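Local coordinates for protein scyllo-inositol 2-dehydrogenase (NADP(+)) IolW (Bacillus subtilis subsp. subtilis, PDB 3GDO) that catalyses the reversible, NADPH-dependent reduction of scyllo-inosose to scyllo-inositol and cannot use NADH in place of NADPH, at residues B[89-94]-B[115-120]; B[120-125]-B[304-309]; B[127-132]-B[252-257]; B[149-154]-B[180-185]. All coordinates share one frame; numbering follows the deposited sequence.

Interaction 1. Residues B[89-94]-B[115-120]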
loop_
_atom_site.group_PDB
_atom_site.type_symbol
_atom_site.label_atom_id
_atom_site.label_comp_id
_atom_site.label_asym_id
_atom_site.label_seq_id
_atom_site.Cartn_x
_atom_site.Cartn_y
_atom_site.Cartn_z
ATOM N N GLY B 89 -12.799 0.468 43.426
ATOM C CA GLY B 89 -14.068 1.059 43.038
ATOM C C GLY B 89 -13.910 2.357 42.273
ATOM O O GLY B 89 -14.837 3.176 42.243
ATOM N N LYS B 90 -12.747 2.538 41.631
ATOM C CA LYS B 90 -12.510 3.718 40.774
ATOM C C LYS B 90 -12.812 3.445 39.290
ATOM O O LYS B 90 -12.546 2.337 38.788
ATOM C CB LYS B 90 -11.060 4.248 40.905
ATOM C CG LYS B 90 -10.526 4.354 42.327
ATOM C CD LYS B 90 -11.328 5.324 43.120
ATOM C CE LYS B 90 -10.896 5.340 44.563
ATOM N NZ LYS B 90 -11.746 6.372 45.168
ATOM N N HIS B 91 -13.387 4.448 38.623
ATOM C CA HIS B 91 -13.434 4.529 37.133
ATOM C C HIS B 91 -11.993 4.720 36.632
ATOM O O HIS B 91 -11.189 5.370 37.327
ATOM C CB HIS B 91 -14.277 5.722 36.663
ATOM C CG HIS B 91 -15.691 5.703 37.162
ATOM N ND1 HIS B 91 -16.490 4.578 37.105
ATOM C CD2 HIS B 91 -16.459 6.682 37.707
ATOM C CE1 HIS B 91 -17.681 4.855 37.611
ATOM N NE2 HIS B 91 -17.685 6.124 37.990
ATOM N N VAL B 92 -11.663 4.157 35.460
ATOM C CA VAL B 92 -10.265 4.132 34.963
ATOM C C VAL B 92 -10.232 4.411 33.457
ATOM O O VAL B 92 -11.024 3.830 32.684
ATOM C CB VAL B 92 -9.542 2.789 35.264
ATOM C CG1 VAL B 92 -8.144 2.711 34.589
ATOM C CG2 VAL B 92 -9.362 2.591 36.759
ATOM N N VAL B 93 -9.370 5.361 33.089
ATOM C CA VAL B 93 -8.913 5.584 31.697
ATOM C C VAL B 93 -7.482 5.032 31.557
ATOM O O VAL B 93 -6.585 5.440 32.295
ATOM C CB VAL B 93 -8.919 7.083 31.313
ATOM C CG1 VAL B 93 -8.163 7.342 29.927
ATOM C CG2 VAL B 93 -10.364 7.661 31.295
ATOM N N MET B 94 -7.293 4.105 30.617
ATOM C CA MET B 94 -5.997 3.448 30.361
ATOM C C MET B 94 -5.430 4.026 29.063
ATOM O O MET B 94 -6.192 4.388 28.163
ATOM C CB MET B 94 -6.167 1.930 30.124
ATOM C CG MET B 94 -7.003 1.108 31.116
ATOM S SD MET B 94 -7.049 -0.672 30.772
ATOM C CE MET B 94 -5.400 -1.201 31.096
ATOM N N LYS B 115 -17.456 -5.121 39.304
ATOM C CA LYS B 115 -17.339 -4.116 40.356
ATOM C C LYS B 115 -18.179 -2.866 40.104
ATOM O O LYS B 115 -18.276 -2.006 40.969
ATOM C CB LYS B 115 -15.864 -3.769 40.576
ATOM C CG LYS B 115 -15.582 -3.062 41.863
ATOM C CD LYS B 115 -15.308 -4.054 42.994
ATOM C CE LYS B 115 -15.126 -3.323 44.310
ATOM N NZ LYS B 115 -14.624 -4.292 45.333
ATOM N N GLY B 116 -18.794 -2.774 38.931
ATOM C CA GLY B 116 -19.693 -1.669 38.594
ATOM C C GLY B 116 -19.005 -0.367 38.225
ATOM O O GLY B 116 -19.567 0.724 38.391
ATOM N N VAL B 117 -17.784 -0.472 37.709
ATOM C CA VAL B 117 -17.004 0.722 37.363
ATOM C C VAL B 117 -16.802 0.870 35.835
ATOM O O VAL B 117 -16.840 -0.126 35.105
ATOM C CB VAL B 117 -15.628 0.728 38.110
ATOM C CG1 VAL B 117 -15.839 0.934 39.601
ATOM C CG2 VAL B 117 -14.864 -0.560 37.873
ATOM N N LEU B 118 -16.619 2.112 35.373
ATOM C CA LEU B 118 -16.341 2.384 33.967
ATOM C C LEU B 118 -14.861 2.189 33.631
ATOM O O LEU B 118 -13.983 2.770 34.285
ATOM C CB LEU B 118 -16.769 3.810 33.629
ATOM C CG LEU B 118 -18.271 4.010 33.838
ATOM C CD1 LEU B 118 -18.638 5.475 33.668
ATOM C CD2 LEU B 118 -19.102 3.089 32.866
ATOM N N LEU B 119 -14.597 1.383 32.614
ATOM C CA LEU B 119 -13.240 1.130 32.125
ATOM C C LEU B 119 -13.153 1.541 30.652
ATOM O O LEU B 119 -13.909 1.032 29.790
ATOM C CB LEU B 119 -12.860 -0.338 32.304
ATOM C CG LEU B 119 -11.454 -0.717 31.828
ATOM C CD1 LEU B 119 -10.364 0.078 32.565
ATOM C CD2 LEU B 119 -11.222 -2.200 31.943
ATOM N N SER B 120 -12.270 2.499 30.369
ATOM C CA SER B 120 -12.092 2.998 29.008
ATOM C C SER B 120 -10.582 2.973 28.634
ATOM O O SER B 120 -9.697 2.754 29.511
ATOM C CB SER B 120 -12.680 4.397 28.900
ATOM O OG SER B 120 -12.738 4.869 27.550
#
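H91 and V92 run beside L118 and L119 as neighbouring parallel strands of the Rossmann-fold sheet, the two ends of the beta-alpha-beta unit made by strand 91-95, helix 102-115 and strand 119-122. Backbone bonds pass back and forth: V92 N gives to L118 O (2.9 Å), S120 N to V92 O (2.9 Å) and M94 N to S120 O (3.0 Å). Upstream, a side chain replaces a backbone acceptor. H91 ND1 takes the N-H of L118 at 3.0 Å in a nearly straight bond (169°), the donor lying 19° out of the ring plane. With CG anti to its own carbonyl carbon (chi1 -58°), the imidazole lies alongside L118, whose CD1 sits over one ring face as a CH-pi contact, 4.3 Å from the centroid. A leucine in place of H91 would probably leave the L118 N-H without its acceptor where the strands begin to pair. Backbone N and O atoms of H91 and V93 turn the other way, to strand 68-71 and the residues before it. S120 OG is satisfied outside the pair, by V321 O and the hydroxyl of Y305, and K90 NZ by the carbonyls of I66 and D63. On the face bearing V92 and L119, helices 78-87 and 102-115 pack; there L119 CD1 leans toward the neighbouring strand, 3.8 Å from M94 CG.

Interaction 2. Residues B[120-125]-B[304-309]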
loop_
_atom_site.group_PDB
_atom_site.type_symbol
_atom_site.label_atom_id
_atom_site.label_comp_id
_atom_site.label_asym_id
_atom_site.label_seq_id
_atom_site.Cartn_x
_atom_site.Cartn_y
_atom_site.Cartn_z
ATOM N N SER B 120 -12.270 2.499 30.369
ATOM C CA SER B 120 -12.092 2.998 29.008
ATOM C C SER B 120 -10.582 2.973 28.634
ATOM O O SER B 120 -9.697 2.754 29.511
ATOM C CB SER B 120 -12.680 4.397 28.900
ATOM O OG SER B 120 -12.738 4.869 27.550
ATOM N N VAL B 121 -10.304 3.149 27.337
ATOM C CA VAL B 121 -8.929 3.104 26.803
ATOM C C VAL B 121 -8.794 4.364 25.968
ATOM O O VAL B 121 -9.685 4.686 25.218
ATOM C CB VAL B 121 -8.690 1.847 25.950
ATOM C CG1 VAL B 121 -7.245 1.851 25.317
ATOM C CG2 VAL B 121 -8.866 0.601 26.805
ATOM N N TYR B 122 -7.699 5.097 26.131
ATOM C CA TYR B 122 -7.554 6.390 25.452
ATOM C C TYR B 122 -7.153 6.201 23.952
ATOM O O TYR B 122 -5.978 6.418 23.591
ATOM C CB TYR B 122 -6.541 7.263 26.240
ATOM C CG TYR B 122 -6.479 8.731 25.832
ATOM C CD1 TYR B 122 -7.610 9.514 25.883
ATOM C CD2 TYR B 122 -5.260 9.324 25.380
ATOM C CE1 TYR B 122 -7.567 10.868 25.526
ATOM C CE2 TYR B 122 -5.197 10.691 25.009
ATOM C CZ TYR B 122 -6.366 11.447 25.091
ATOM O OH TYR B 122 -6.416 12.771 24.709
ATOM N N HIS B 123 -8.113 5.787 23.110
ATOM C CA HIS B 123 -7.931 5.722 21.647
ATOM C C HIS B 123 -8.375 7.031 21.048
ATOM O O HIS B 123 -9.417 7.127 20.377
ATOM C CB HIS B 123 -8.653 4.524 21.016
ATOM C CG HIS B 123 -7.866 3.251 21.102
ATOM N ND1 HIS B 123 -6.698 3.046 20.384
ATOM C CD2 HIS B 123 -8.045 2.135 21.850
ATOM C CE1 HIS B 123 -6.223 1.840 20.653
ATOM N NE2 HIS B 123 -7.018 1.266 21.547
ATOM N N ASN B 124 -7.584 8.055 21.330
ATOM C CA ASN B 124 -7.999 9.399 20.995
ATOM C C ASN B 124 -7.849 9.738 19.523
ATOM O O ASN B 124 -8.385 10.744 19.109
ATOM C CB ASN B 124 -7.319 10.455 21.877
ATOM C CG ASN B 124 -5.826 10.562 21.642
ATOM O OD1 ASN B 124 -5.153 9.595 21.327
ATOM N ND2 ASN B 124 -5.303 11.767 21.813
ATOM N N ARG B 125 -7.136 8.907 18.744
ATOM C CA ARG B 125 -7.033 9.155 17.289
ATOM C C ARG B 125 -8.374 9.026 16.577
ATOM O O ARG B 125 -8.447 9.304 15.381
ATOM C CB ARG B 125 -6.003 8.234 16.571
ATOM C CG ARG B 125 -4.524 8.375 16.939
ATOM C CD ARG B 125 -4.238 9.523 17.829
ATOM N NE ARG B 125 -2.821 9.841 17.847
ATOM C CZ ARG B 125 -2.100 10.043 18.950
ATOM N NH1 ARG B 125 -2.636 9.935 20.163
ATOM N NH2 ARG B 125 -0.817 10.354 18.838
ATOM N N THR B 304 -13.119 16.013 23.088
ATOM C CA THR B 304 -14.366 15.284 22.953
ATOM C C THR B 304 -14.320 13.973 23.749
ATOM O O THR B 304 -15.305 13.645 24.428
ATOM C CB THR B 304 -14.764 15.076 21.452
ATOM O OG1 THR B 304 -14.858 16.354 20.815
ATOM C CG2 THR B 304 -16.088 14.336 21.283
ATOM N N TYR B 305 -13.193 13.242 23.705
ATOM C CA TYR B 305 -13.073 12.031 24.516
ATOM C C TYR B 305 -13.373 12.359 26.006
ATOM O O TYR B 305 -14.121 11.646 26.677
ATOM C CB TYR B 305 -11.685 11.397 24.391
ATOM C CG TYR B 305 -11.462 10.225 25.318
ATOM C CD1 TYR B 305 -11.709 8.930 24.888
ATOM C CD2 TYR B 305 -10.985 10.403 26.600
ATOM C CE1 TYR B 305 -11.501 7.853 25.699
ATOM C CE2 TYR B 305 -10.777 9.317 27.426
ATOM C CZ TYR B 305 -11.044 8.054 26.971
ATOM O OH TYR B 305 -10.844 6.960 27.768
ATOM N N TYR B 306 -12.809 13.440 26.520
ATOM C CA TYR B 306 -13.016 13.693 27.939
ATOM C C TYR B 306 -14.402 14.279 28.304
ATOM O O TYR B 306 -14.885 14.036 29.393
ATOM C CB TYR B 306 -11.847 14.480 28.558
ATOM C CG TYR B 306 -10.692 13.574 28.969
ATOM C CD1 TYR B 306 -10.869 12.620 29.952
ATOM C CD2 TYR B 306 -9.420 13.683 28.370
ATOM C CE1 TYR B 306 -9.833 11.765 30.333
ATOM C CE2 TYR B 306 -8.354 12.857 28.761
ATOM C CZ TYR B 306 -8.572 11.898 29.732
ATOM O OH TYR B 306 -7.568 11.067 30.167
ATOM N N ARG B 307 -15.012 15.061 27.417
ATOM C CA ARG B 307 -16.392 15.516 27.646
ATOM C C ARG B 307 -17.325 14.310 27.678
ATOM O O ARG B 307 -18.280 14.262 28.470
ATOM C CB ARG B 307 -16.835 16.492 26.577
ATOM C CG ARG B 307 -16.089 17.798 26.596
ATOM C CD ARG B 307 -16.551 18.704 25.440
ATOM N NE ARG B 307 -16.005 20.050 25.607
ATOM C CZ ARG B 307 -15.329 20.729 24.687
ATOM N NH1 ARG B 307 -15.138 20.240 23.477
ATOM N NH2 ARG B 307 -14.902 21.951 24.960
ATOM N N LYS B 308 -17.027 13.317 26.852
ATOM C CA LYS B 308 -17.833 12.104 26.828
ATOM C C LYS B 308 -17.634 11.231 28.065
ATOM O O LYS B 308 -18.616 10.720 28.606
ATOM C CB LYS B 308 -17.647 11.316 25.532
ATOM C CG LYS B 308 -18.743 11.568 24.496
ATOM C CD LYS B 308 -18.191 11.789 23.075
ATOM C CE LYS B 308 -19.124 11.179 22.014
ATOM N NZ LYS B 308 -20.537 11.673 22.056
ATOM N N ILE B 309 -16.388 11.069 28.517
ATOM C CA ILE B 309 -16.117 10.354 29.751
ATOM C C ILE B 309 -16.904 11.000 30.934
ATOM O O ILE B 309 -17.500 10.303 31.742
ATOM C CB ILE B 309 -14.579 10.313 30.086
ATOM C CG1 ILE B 309 -13.807 9.402 29.114
ATOM C CG2 ILE B 309 -14.318 9.901 31.570
ATOM C CD1 ILE B 309 -13.933 7.884 29.377
#
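Y305 reaches from helix 304-309 to strand 120-122 and makes the one direct hydrogen bond between them: its OH gives its proton to S120 OG at 2.8 Å. That serine oxygen is also bonded to V321 O, which lets it pass on its own proton while accepting the tyrosine's. The aromatic contacts lie further along the strand. Y122 turns the CD1-CE1 edge of its ring to the face of Y305 in a T-shaped pair, centroids 5.0 Å apart and planes at 83°; CD1 comes closest, 3.5 Å from Y305 CE2. Y305 CG stands anti to its backbone N (chi1 174°), which carries the ring out to the strand, and the chi2 rotation turns its face to Y122. Y306 completes the aromatic cluster differently, its ring near parallel to that of Y122 but slid aside, with Y306 CE2 3.9 Å from Y122 CE1. Strand 119-122 is the last of the parallel Rossmann sheet in this chain, and helix 303-315, which belongs by sequence to the C-terminal family region, runs almost antiparallel to it, the segment axes 10.9 Å apart at 165°. Aliphatic packing is slight: I309 CD1 lies 3.7 Å from S120 CB. Y122 is also the centre of an inverse gamma turn, closed by H123 N on V121 O. Beyond the pair, Y306 OH is hydrogen-bonded to H21 ND1, and the Y122 ring meets the H21 ring.

Interaction 3. Residues B[127-132]-B[252-257]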
loop_
_atom_site.group_PDB
_atom_site.type_symbol
_atom_site.label_atom_id
_atom_site.label_comp_id
_atom_site.label_asym_id
_atom_site.label_seq_id
_atom_site.Cartn_x
_atom_site.Cartn_y
_atom_site.Cartn_z
ATOM N N TRP B 127 -10.464 11.078 17.302
ATOM C CA TRP B 127 -10.753 12.546 17.203
ATOM C C TRP B 127 -9.623 13.351 16.524
ATOM O O TRP B 127 -9.524 14.577 16.700
ATOM C CB TRP B 127 -11.237 13.140 18.570
ATOM C CG TRP B 127 -12.538 12.457 19.034
ATOM C CD1 TRP B 127 -13.844 12.857 18.774
ATOM C CD2 TRP B 127 -12.640 11.235 19.782
ATOM N NE1 TRP B 127 -14.731 11.945 19.299
ATOM C CE2 TRP B 127 -14.022 10.947 19.928
ATOM C CE3 TRP B 127 -11.691 10.333 20.304
ATOM C CZ2 TRP B 127 -14.478 9.815 20.594
ATOM C CZ3 TRP B 127 -12.147 9.206 20.974
ATOM C CH2 TRP B 127 -13.532 8.966 21.125
ATOM N N ASP B 128 -8.776 12.656 15.748
ATOM C CA ASP B 128 -7.813 13.290 14.831
ATOM C C ASP B 128 -8.575 14.002 13.703
ATOM O O ASP B 128 -9.638 13.518 13.263
ATOM C CB ASP B 128 -6.875 12.245 14.202
ATOM C CG ASP B 128 -5.666 11.938 15.061
ATOM O OD1 ASP B 128 -5.620 12.360 16.235
ATOM O OD2 ASP B 128 -4.715 11.269 14.558
ATOM N N ASN B 129 -8.059 15.159 13.255
ATOM C CA ASN B 129 -8.740 15.880 12.167
ATOM C C ASN B 129 -9.083 15.024 10.944
ATOM O O ASN B 129 -10.242 14.979 10.507
ATOM C CB ASN B 129 -8.032 17.201 11.778
ATOM C CG ASN B 129 -6.503 17.093 11.617
ATOM O OD1 ASN B 129 -5.903 16.025 11.317
ATOM N ND2 ASN B 129 -5.864 18.230 11.798
ATOM N N ASP B 130 -8.081 14.321 10.405
ATOM C CA ASP B 130 -8.275 13.537 9.187
ATOM C C ASP B 130 -9.364 12.486 9.367
ATOM O O ASP B 130 -10.270 12.359 8.518
ATOM C CB ASP B 130 -6.946 12.915 8.692
ATOM C CG ASP B 130 -6.072 12.345 9.826
ATOM O OD1 ASP B 130 -6.623 11.934 10.882
ATOM O OD2 ASP B 130 -4.812 12.285 9.662
ATOM N N PHE B 131 -9.287 11.738 10.470
ATOM C CA PHE B 131 -10.280 10.716 10.741
ATOM C C PHE B 131 -11.686 11.311 10.905
ATOM O O PHE B 131 -12.656 10.755 10.412
ATOM C CB PHE B 131 -9.892 9.854 11.944
ATOM C CG PHE B 131 -10.734 8.619 12.082
ATOM C CD1 PHE B 131 -10.629 7.589 11.176
ATOM C CD2 PHE B 131 -11.630 8.485 13.127
ATOM C CE1 PHE B 131 -11.416 6.462 11.287
ATOM C CE2 PHE B 131 -12.432 7.370 13.251
ATOM C CZ PHE B 131 -12.317 6.340 12.338
ATOM N N LEU B 132 -11.782 12.463 11.542
ATOM C CA LEU B 132 -13.066 13.102 11.706
ATOM C C LEU B 132 -13.612 13.465 10.339
ATOM O O LEU B 132 -14.812 13.295 10.091
ATOM C CB LEU B 132 -12.967 14.348 12.607
ATOM C CG LEU B 132 -12.855 14.050 14.118
ATOM C CD1 LEU B 132 -12.862 15.371 14.882
ATOM C CD2 LEU B 132 -13.977 13.083 14.628
ATOM N N GLY B 252 -0.550 13.675 5.579
ATOM C CA GLY B 252 -0.325 14.534 6.753
ATOM C C GLY B 252 -0.800 13.803 8.011
ATOM O O GLY B 252 -1.367 12.691 7.945
ATOM N N ILE B 253 -0.556 14.441 9.145
ATOM C CA ILE B 253 -0.904 13.893 10.442
ATOM C C ILE B 253 -1.524 15.028 11.275
ATOM O O ILE B 253 -1.216 16.213 11.062
ATOM C CB ILE B 253 0.367 13.279 11.084
ATOM C CG1 ILE B 253 0.011 12.097 12.020
ATOM C CG2 ILE B 253 1.310 14.391 11.666
ATOM C CD1 ILE B 253 1.059 11.800 13.082
ATOM N N ASP B 254 -2.438 14.662 12.172
ATOM C CA ASP B 254 -3.115 15.600 13.086
ATOM C C ASP B 254 -2.103 16.425 13.885
ATOM O O ASP B 254 -1.112 15.880 14.369
ATOM C CB ASP B 254 -4.080 14.816 13.997
ATOM C CG ASP B 254 -4.793 15.697 15.010
ATOM O OD1 ASP B 254 -6.004 15.994 14.824
ATOM O OD2 ASP B 254 -4.122 16.064 15.995
ATOM N N GLY B 255 -2.323 17.743 13.955
ATOM C CA GLY B 255 -1.443 18.669 14.679
ATOM C C GLY B 255 -1.582 18.778 16.223
ATOM O O GLY B 255 -0.740 19.395 16.872
ATOM N N GLN B 256 -2.593 18.157 16.840
ATOM C CA GLN B 256 -2.797 18.345 18.313
ATOM C C GLN B 256 -1.655 17.922 19.242
ATOM O O GLN B 256 -1.280 18.669 20.152
ATOM C CB GLN B 256 -4.084 17.719 18.780
ATOM C CG GLN B 256 -5.328 18.252 18.095
ATOM C CD GLN B 256 -6.506 17.452 18.511
ATOM O OE1 GLN B 256 -7.101 17.704 19.580
ATOM N NE2 GLN B 256 -6.820 16.414 17.721
ATOM N N GLU B 257 -1.100 16.730 19.045
ATOM C CA GLU B 257 0.032 16.355 19.872
ATOM C C GLU B 257 1.196 17.343 19.811
ATOM O O GLU B 257 1.815 17.600 20.830
ATOM C CB GLU B 257 0.502 14.933 19.594
ATOM C CG GLU B 257 -0.433 13.911 20.209
ATOM C CD GLU B 257 0.253 12.582 20.434
ATOM O OE1 GLU B 257 -0.316 11.740 21.150
ATOM O OE2 GLU B 257 1.368 12.385 19.901
HETATM O O HOH W 1 -3.334 11.945 11.945
HETATM O O HOH W 2 -2.697 18.374 10.834
HETATM O O HOH W 3 -3.885 12.786 7.085
#
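D254 OD1 accepts from N129 N, in the first turn of helix 129-139, at 2.7 Å on the anti lone pair; the same carboxylate makes a capping bond to Q256 N where helix 256-261 begins. D128 holds the N-cap position of helix 129-139, but its side chain makes no capping bond. With CG anti to its backbone N (chi1 178°), the D254 carboxylate projects between the two segments. OD1 takes a second bond from Q256 NE2 (3.0 Å) on its syn side, though 26° out of the carboxylate plane, and OD2 is met from above that plane by Q256 N (2.7 Å). Q256 NE2 also makes a weak hydrogen bond to W127 O, while Q256 OE1 is held by W271 and Y302. Like charge probably works against this pairing: the D128 and D254 carboxylates stack with planes 14° apart, and D128 OD1 lies 3.9 Å from D254 OD1. The helix-start N-H groups probably offset some of that repulsion, and D128 OD1 has a further partner in the hydroxyl of Y302. Three waters fill out the polar contact. One joins G252 O to D130 OD2, and another gives to I253 O while accepting weakly from N129 ND2, itself hydrogen-bonded to G272 O. The third lies among D128 OD2, D130 OD2 and D254 N, accepting the N-H of D254 at 2.9 Å.

Interaction 4. Residues B[149-154]-B[180-185]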
loop_
_atom_site.group_PDB
_atom_site.type_symbol
_atom_site.label_atom_id
_atom_site.label_comp_id
_atom_site.label_asym_id
_atom_site.label_seq_id
_atom_site.Cartn_x
_atom_site.Cartn_y
_atom_site.Cartn_z
ATOM N N TYR B 149 -9.341 0.216 1.735
ATOM C CA TYR B 149 -9.084 1.190 2.820
ATOM C C TYR B 149 -7.648 1.003 3.262
ATOM O O TYR B 149 -7.303 0.002 3.927
ATOM C CB TYR B 149 -10.072 0.940 3.999
ATOM C CG TYR B 149 -9.892 1.890 5.177
ATOM C CD1 TYR B 149 -10.475 3.167 5.178
ATOM C CD2 TYR B 149 -9.169 1.500 6.313
ATOM C CE1 TYR B 149 -10.313 4.041 6.268
ATOM C CE2 TYR B 149 -9.022 2.345 7.416
ATOM C CZ TYR B 149 -9.575 3.611 7.387
ATOM O OH TYR B 149 -9.391 4.428 8.470
ATOM N N GLN B 150 -6.789 1.918 2.840
ATOM C CA GLN B 150 -5.329 1.704 2.973
ATOM C C GLN B 150 -4.759 2.838 3.755
ATOM O O GLN B 150 -4.944 4.014 3.386
ATOM C CB GLN B 150 -4.631 1.665 1.605
ATOM C CG GLN B 150 -4.965 0.437 0.798
ATOM C CD GLN B 150 -4.332 0.456 -0.605
ATOM O OE1 GLN B 150 -3.984 1.526 -1.138
ATOM N NE2 GLN B 150 -4.214 -0.735 -1.219
ATOM N N VAL B 151 -4.094 2.497 4.850
ATOM C CA VAL B 151 -3.603 3.532 5.775
ATOM C C VAL B 151 -2.130 3.286 6.012
ATOM O O VAL B 151 -1.718 2.131 6.287
ATOM C CB VAL B 151 -4.387 3.525 7.149
ATOM C CG1 VAL B 151 -3.985 4.703 7.982
ATOM C CG2 VAL B 151 -5.894 3.556 6.879
ATOM N N SER B 152 -1.321 4.326 5.868
ATOM C CA SER B 152 0.105 4.147 6.236
ATOM C C SER B 152 0.563 5.047 7.336
ATOM O O SER B 152 0.082 6.172 7.491
ATOM C CB SER B 152 1.049 4.236 5.035
ATOM O OG SER B 152 1.254 5.554 4.634
ATOM N N TYR B 153 1.497 4.568 8.137
ATOM C CA TYR B 153 1.890 5.311 9.337
ATOM C C TYR B 153 3.381 5.111 9.524
ATOM O O TYR B 153 3.817 4.220 10.244
ATOM C CB TYR B 153 1.144 4.741 10.543
ATOM C CG TYR B 153 1.073 5.627 11.776
ATOM C CD1 TYR B 153 0.088 5.388 12.758
ATOM C CD2 TYR B 153 1.946 6.714 11.965
ATOM C CE1 TYR B 153 0.015 6.179 13.886
ATOM C CE2 TYR B 153 1.856 7.531 13.086
ATOM C CZ TYR B 153 0.897 7.235 14.051
ATOM O OH TYR B 153 0.799 7.984 15.182
ATOM N N ASN B 154 4.156 5.952 8.856
ATOM C CA ASN B 154 5.563 5.697 8.669
ATOM C C ASN B 154 6.348 6.660 9.507
ATOM O O ASN B 154 5.832 7.688 9.911
ATOM C CB ASN B 154 5.945 5.928 7.211
ATOM C CG ASN B 154 5.342 4.942 6.278
ATOM O OD1 ASN B 154 5.445 3.717 6.451
ATOM N ND2 ASN B 154 4.752 5.455 5.228
ATOM N N SER B 180 -1.727 0.288 16.657
ATOM C CA SER B 180 -2.931 0.272 17.493
ATOM C C SER B 180 -3.892 1.411 17.129
ATOM O O SER B 180 -5.096 1.209 17.016
ATOM C CB SER B 180 -2.584 0.221 19.001
ATOM O OG SER B 180 -1.904 1.374 19.433
ATOM N N HIS B 181 -3.357 2.586 16.856
ATOM C CA HIS B 181 -4.196 3.731 16.476
ATOM C C HIS B 181 -4.998 3.529 15.175
ATOM O O HIS B 181 -6.159 3.941 15.086
ATOM C CB HIS B 181 -3.338 4.969 16.286
ATOM C CG HIS B 181 -2.773 5.529 17.550
ATOM N ND1 HIS B 181 -3.563 6.024 18.568
ATOM C CD2 HIS B 181 -1.489 5.711 17.945
ATOM C CE1 HIS B 181 -2.788 6.489 19.537
ATOM N NE2 HIS B 181 -1.525 6.288 19.192
ATOM N N ILE B 182 -4.364 2.970 14.147
ATOM C CA ILE B 182 -5.028 2.883 12.842
ATOM C C ILE B 182 -5.879 1.615 12.733
ATOM O O ILE B 182 -6.849 1.568 11.975
ATOM C CB ILE B 182 -4.004 3.084 11.660
ATOM C CG1 ILE B 182 -2.865 2.052 11.700
ATOM C CG2 ILE B 182 -3.399 4.502 11.731
ATOM C CD1 ILE B 182 -2.003 2.055 10.361
ATOM N N ILE B 183 -5.532 0.609 13.549
ATOM C CA ILE B 183 -6.372 -0.561 13.755
ATOM C C ILE B 183 -7.692 -0.141 14.437
ATOM O O ILE B 183 -8.778 -0.554 14.021
ATOM C CB ILE B 183 -5.637 -1.614 14.599
ATOM C CG1 ILE B 183 -4.551 -2.298 13.765
ATOM C CG2 ILE B 183 -6.620 -2.683 15.176
ATOM C CD1 ILE B 183 -3.571 -3.174 14.633
ATOM N N ASP B 184 -7.602 0.699 15.456
ATOM C CA ASP B 184 -8.793 1.125 16.200
ATOM C C ASP B 184 -9.742 1.853 15.257
ATOM O O ASP B 184 -10.990 1.647 15.285
ATOM C CB ASP B 184 -8.419 2.042 17.392
ATOM C CG ASP B 184 -9.663 2.599 18.132
ATOM O OD1 ASP B 184 -10.329 1.815 18.842
ATOM O OD2 ASP B 184 -9.983 3.826 18.008
ATOM N N GLN B 185 -9.157 2.704 14.413
ATOM C CA GLN B 185 -9.942 3.488 13.465
ATOM C C GLN B 185 -10.685 2.549 12.524
ATOM O O GLN B 185 -11.888 2.724 12.259
ATOM C CB GLN B 185 -9.031 4.405 12.671
ATOM C CG GLN B 185 -8.547 5.603 13.485
ATOM C CD GLN B 185 -7.690 6.587 12.688
ATOM O OE1 GLN B 185 -7.141 6.254 11.645
ATOM N NE2 GLN B 185 -7.590 7.806 13.180
HETATM O O HOH W 4 -7.084 3.759 10.092
#
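I182 fills the angle between V151 and Y153, where helix 180-185 packs on strand 149-152 and the residues just after it. The tight part is apolar and centres on one methyl: I182 CG2 lies 3.8 Å from V151 CG1 and 3.7 Å from Y153 CD1. Its ethyl branch takes the crowded position between backbone N and carbonyl carbon (chi1 58°), which sends CD1 up to the strand, 4.1 Å from V151 O. V151 and I182 run alongside one another, pointing opposite ways, whereas Y153 comes across the isoleucine at a slant. An alanine at I182 would probably open a gap under V151 and free the Y153 ring to shift. Packing is looser at both ends. Toward the strand's end, H181 CB lies near the plane of the Y153 ring, at its edge, and Y153 OH comes no closer than 4.2 Å to H181 CD2. At the other end Y149 reaches the helix through water: a single molecule accepts from Y149 OH and donates to I182 O and Q185 OE1, each at 2.9 Å. Q185 OE1 is also bonded to Y239 OH, and Y149, I182 and Q185, which hold the water, are themselves buried. No direct hydrogen bond joins the segments. Strand 146-152 runs within the mixed sheet of the C-terminal domain between strands 222-228 and 239-243; helix 174-190 packs against this sheet, I183 touching L226 of strand 222-228. V151 also touches L226 and Y239, while Q150 packs on Y227 of the second subunit.

In the fold
Interactions 1 and 2 share S120 and strand 119-122, centres 13 Å apart: the first binds that strand into the Rossmann sheet, the second ties it to helix 303-315. Interaction 2 also meets interactions 3 and 4. The salt bridge from R125 NH2 to E257 OE1 (2.7 Å) joins it to interaction 3, and R125 O, 2.8 Å from Q185 NE2, probably bonds to interaction 4. Interactions 3 and 4, centres 12 Å apart, touch where F131 CB lies 3.3 Å from Q185 NE2. Interaction 1 lies about 27 Å from interactions 3 and 4, centre to centre. In this family the cofactor binds the Rossmann domain and the active site lies between domains, so residues 120-125 probably run nearby.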